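PDB 6X2Q: chitosanase from Gynuella sunshinyii YC6258, which probably hydrolyses chitosan as a family 46 glycoside hydrolase and is seen here with glucosamine units of a chito-oligosaccharide bound. Local coordinates for residues Leu138-Ala143 and Arg178-Thr183. Sequence-based numbering, arbitrary orientation.
Sequences LALYDA and RRWLKT
Ala139 and Leu181 meet in a small apolar contact between two helices. The methyl CB of Ala139 points at the other helix and touches the CD1 branch of Leu181 at 3.8 Å. Leu181 reaches across with CG anti to its backbone N (chi1 -179°), beside the carbonyl carbon. The second apolar pair lies one residue on from Ala139 and one residue back from Leu181. Leu140 CD2 approaches the six-membered part of the Trp180 indole at CH2, 4.2 Å away. The methyl comes in at the ring edge, near the ring plane, and not over a face. In Leu140, Trp180 and Leu181 the end of the side chain comes nearer than its first bond would suggest. The nearest CA atoms across the two segments are those of Ala139 and Leu181, 8.3 Å apart. No hydrogen bond crosses, and the two segments bury only 106 Å² together.

The polar bonds run within each helix or to other parts of the chain. Thr183 OG1 donates to Arg179 O at 2.9 Å. The same oxygen takes Thr183 N from the opposite face of its carbonyl plane, so two donors grip it. Trp180 NE1 is hydrogen-bonded to Thr164 OG1, which ties the indole to helix 156-167.

All four touching side chains are buried. The contact packs helix 134-147 against helix 177-193 within the family 46 fold, which belongs to the lysozyme clan. Phe184, one turn on from Trp180, meets its ring nearly parallel and also touches Leu140. Leu129 of helix 104-129 touches both Leu140 and Trp180, so that helix packs on the same apolar group.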
ATOM      1  N   LEU A 138       3.954  -0.569  10.711  1.00 26.98           N
ATOM      2  CA  LEU A 138       2.695  -0.338  10.031  1.00 27.77           C
ATOM      3  C   LEU A 138       2.798   0.889   9.130  1.00 31.50           C
ATOM      4  O   LEU A 138       2.415   0.843   7.955  1.00 25.77           O
ATOM      5  CB  LEU A 138       1.591  -0.182  11.077  1.00 24.89           C
ATOM      6  CG  LEU A 138       0.237   0.271  10.537  1.00 29.85           C
ATOM      7  CD1 LEU A 138      -0.338  -0.777   9.591  1.00 23.37           C
ATOM      8  CD2 LEU A 138      -0.710   0.534  11.688  1.00 30.20           C
ATOM      9  N   ALA A 139       3.386   1.970   9.648  1.00 26.43           N
ATOM     10  CA  ALA A 139       3.518   3.197   8.870  1.00 28.80           C
ATOM     11  C   ALA A 139       4.382   2.978   7.641  1.00 31.61           C
ATOM     12  O   ALA A 139       4.079   3.502   6.563  1.00 32.93           O
ATOM     13  CB  ALA A 139       4.106   4.307   9.736  1.00 25.37           C
ATOM     14  N   LEU A 140       5.468   2.212   7.777  1.00 29.13           N
ATOM     15  CA  LEU A 140       6.277   1.934   6.591  1.00 30.99           C
ATOM     16  C   LEU A 140       5.534   1.048   5.607  1.00 25.53           C
ATOM     17  O   LEU A 140       5.704   1.189   4.389  1.00 26.88           O
ATOM     18  CB  LEU A 140       7.596   1.275   6.985  1.00 28.55           C
ATOM     19  CG  LEU A 140       8.508   2.154   7.832  1.00 30.00           C
ATOM     20  CD1 LEU A 140       9.644   1.306   8.432  1.00 30.24           C
ATOM     21  CD2 LEU A 140       9.054   3.311   7.031  1.00 29.73           C
ATOM     22  N   TYR A 141       4.711   0.137   6.113  1.00 27.54           N
ATOM     23  CA  TYR A 141       4.032  -0.807   5.232  1.00 29.59           C
ATOM     24  C   TYR A 141       2.909  -0.116   4.466  1.00 31.52           C
ATOM     25  O   TYR A 141       2.749  -0.317   3.252  1.00 27.18           O
ATOM     26  CB  TYR A 141       3.506  -1.964   6.062  1.00 25.90           C
ATOM     27  CG  TYR A 141       2.709  -3.005   5.321  1.00 31.27           C
ATOM     28  CD1 TYR A 141       3.094  -3.463   4.068  1.00 27.58           C
ATOM     29  CD2 TYR A 141       1.578  -3.556   5.907  1.00 34.01           C
ATOM     30  CE1 TYR A 141       2.353  -4.441   3.418  1.00 32.84           C
ATOM     31  CE2 TYR A 141       0.841  -4.516   5.282  1.00 33.25           C
ATOM     32  CZ  TYR A 141       1.224  -4.960   4.038  1.00 35.62           C
ATOM     33  OH  TYR A 141       0.454  -5.924   3.435  1.00 35.54           O
ATOM     34  N   ASP A 142       2.133   0.713   5.167  1.00 29.20           N
ATOM     35  CA  ASP A 142       1.105   1.503   4.510  1.00 28.58           C
ATOM     36  C   ASP A 142       1.715   2.447   3.488  1.00 30.09           C
ATOM     37  O   ASP A 142       1.183   2.597   2.386  1.00 30.75           O
ATOM     38  CB  ASP A 142       0.306   2.284   5.548  1.00 29.31           C
ATOM     39  CG  ASP A 142      -0.860   3.034   4.933  1.00 35.44           C
ATOM     40  OD1 ASP A 142      -1.758   2.347   4.398  1.00 33.48           O
ATOM     41  OD2 ASP A 142      -0.885   4.295   4.977  1.00 33.36           O
ATOM     42  N   ALA A 143       2.841   3.088   3.830  1.00 29.70           N
ATOM     43  CA  ALA A 143       3.474   4.001   2.882  1.00 30.83           C
ATOM     44  C   ALA A 143       4.018   3.257   1.664  1.00 28.61           C
ATOM     45  O   ALA A 143       3.928   3.754   0.532  1.00 27.90           O
ATOM     46  CB  ALA A 143       4.585   4.808   3.573  1.00 27.67           C
ATOM     47  N   ARG A 178      10.335   7.479  18.154  1.00 31.92           N
ATOM     48  CA  ARG A 178       9.092   8.231  18.052  1.00 33.74           C
ATOM     49  C   ARG A 178       9.313   9.555  17.341  1.00 35.84           C
ATOM     50  O   ARG A 178       8.443  10.014  16.592  1.00 31.28           O
ATOM     51  CB  ARG A 178       8.489   8.469  19.433  1.00 33.55           C
ATOM     52  CG  ARG A 178       7.755   7.256  20.000  1.00 41.45           C
ATOM     53  CD  ARG A 178       7.506   7.448  21.489  1.00 33.33           C
ATOM     54  NE  ARG A 178       8.744   7.797  22.167  1.00 36.40           N
ATOM     55  CZ  ARG A 178       8.805   8.116  23.457  1.00 43.64           C
ATOM     56  NH1 ARG A 178       7.688   8.143  24.179  1.00 36.81           N
ATOM     57  NH2 ARG A 178       9.968   8.421  24.019  1.00 36.94           N
ATOM     58  N   ARG A 179      10.470  10.183  17.564  1.00 39.08           N
ATOM     59  CA  ARG A 179      10.799  11.413  16.849  1.00 32.92           C
ATOM     60  C   ARG A 179      10.978  11.140  15.356  1.00 34.25           C
ATOM     61  O   ARG A 179      10.477  11.893  14.507  1.00 29.57           O
ATOM     62  CB  ARG A 179      12.059  12.047  17.449  1.00 30.24           C
ATOM     63  CG  ARG A 179      12.271  13.506  17.041  1.00 45.21           C
ATOM     64  CD  ARG A 179      13.215  14.244  17.988  1.00 45.93           C
ATOM     65  NE  ARG A 179      14.587  14.177  17.498  1.00 54.27           N
ATOM     66  CZ  ARG A 179      15.086  14.979  16.562  1.00 54.61           C
ATOM     67  NH1 ARG A 179      14.326  15.930  16.039  1.00 59.31           N
ATOM     68  NH2 ARG A 179      16.346  14.839  16.157  1.00 53.06           N
ATOM     69  N   TRP A 180      11.706  10.068  15.019  1.00 28.89           N
ATOM     70  CA  TRP A 180      11.882   9.705  13.617  1.00 29.72           C
ATOM     71  C   TRP A 180      10.539   9.428  12.964  1.00 28.75           C
ATOM     72  O   TRP A 180      10.279   9.880  11.843  1.00 28.59           O
ATOM     73  CB  TRP A 180      12.795   8.487  13.491  1.00 30.17           C
ATOM     74  CG  TRP A 180      13.199   8.177  12.067  1.00 30.30           C
ATOM     75  CD1 TRP A 180      14.396   8.467  11.477  1.00 33.69           C
ATOM     76  CD2 TRP A 180      12.416   7.497  11.070  1.00 25.06           C
ATOM     77  NE1 TRP A 180      14.401   8.025  10.174  1.00 32.16           N
ATOM     78  CE2 TRP A 180      13.195   7.436   9.899  1.00 32.82           C
ATOM     79  CE3 TRP A 180      11.127   6.951  11.051  1.00 30.28           C
ATOM     80  CZ2 TRP A 180      12.726   6.854   8.714  1.00 32.53           C
ATOM     81  CZ3 TRP A 180      10.661   6.367   9.877  1.00 28.52           C
ATOM     82  CH2 TRP A 180      11.458   6.331   8.723  1.00 33.60           C
ATOM     83  N   LEU A 181       9.665   8.706  13.669  1.00 27.30           N
ATOM     84  CA  LEU A 181       8.363   8.344  13.126  1.00 33.37           C
ATOM     85  C   LEU A 181       7.480   9.572  12.941  1.00 29.89           C
ATOM     86  O   LEU A 181       6.764   9.676  11.944  1.00 26.54           O
ATOM     87  CB  LEU A 181       7.674   7.307  14.031  1.00 26.20           C
ATOM     88  CG  LEU A 181       6.284   6.798  13.596  1.00 26.48           C
ATOM     89  CD1 LEU A 181       6.301   6.307  12.153  1.00 24.80           C
ATOM     90  CD2 LEU A 181       5.709   5.728  14.526  1.00 25.39           C
ATOM     91  N   LYS A 182       7.506  10.508  13.891  1.00 29.81           N
ATOM     92  CA  LYS A 182       6.665  11.694  13.757  1.00 31.72           C
ATOM     93  C   LYS A 182       7.092  12.529  12.552  1.00 32.95           C
ATOM     94  O   LYS A 182       6.251  13.018  11.780  1.00 30.51           O
ATOM     95  CB  LYS A 182       6.722  12.519  15.037  1.00 36.14           C
ATOM     96  CG  LYS A 182       5.545  13.464  15.219  1.00 40.66           C
ATOM     97  CD  LYS A 182       5.964  14.712  15.949  1.00 48.02           C
ATOM     98  CE  LYS A 182       5.107  14.967  17.196  1.00 55.03           C
ATOM     99  NZ  LYS A 182       5.288  16.378  17.690  1.00 54.11           N
ATOM    100  N   THR A 183       8.401  12.668  12.364  1.00 29.43           N
ATOM    101  CA  THR A 183       8.928  13.354  11.197  1.00 29.04           C
ATOM    102  C   THR A 183       8.507  12.649   9.907  1.00 31.49           C
ATOM    103  O   THR A 183       8.106  13.301   8.931  1.00 30.68           O
ATOM    104  CB  THR A 183      10.450  13.426  11.318  1.00 29.43           C
ATOM    105  OG1 THR A 183      10.797  14.058  12.560  1.00 36.59           O
ATOM    106  CG2 THR A 183      11.045  14.213  10.183  1.00 33.34           C
TER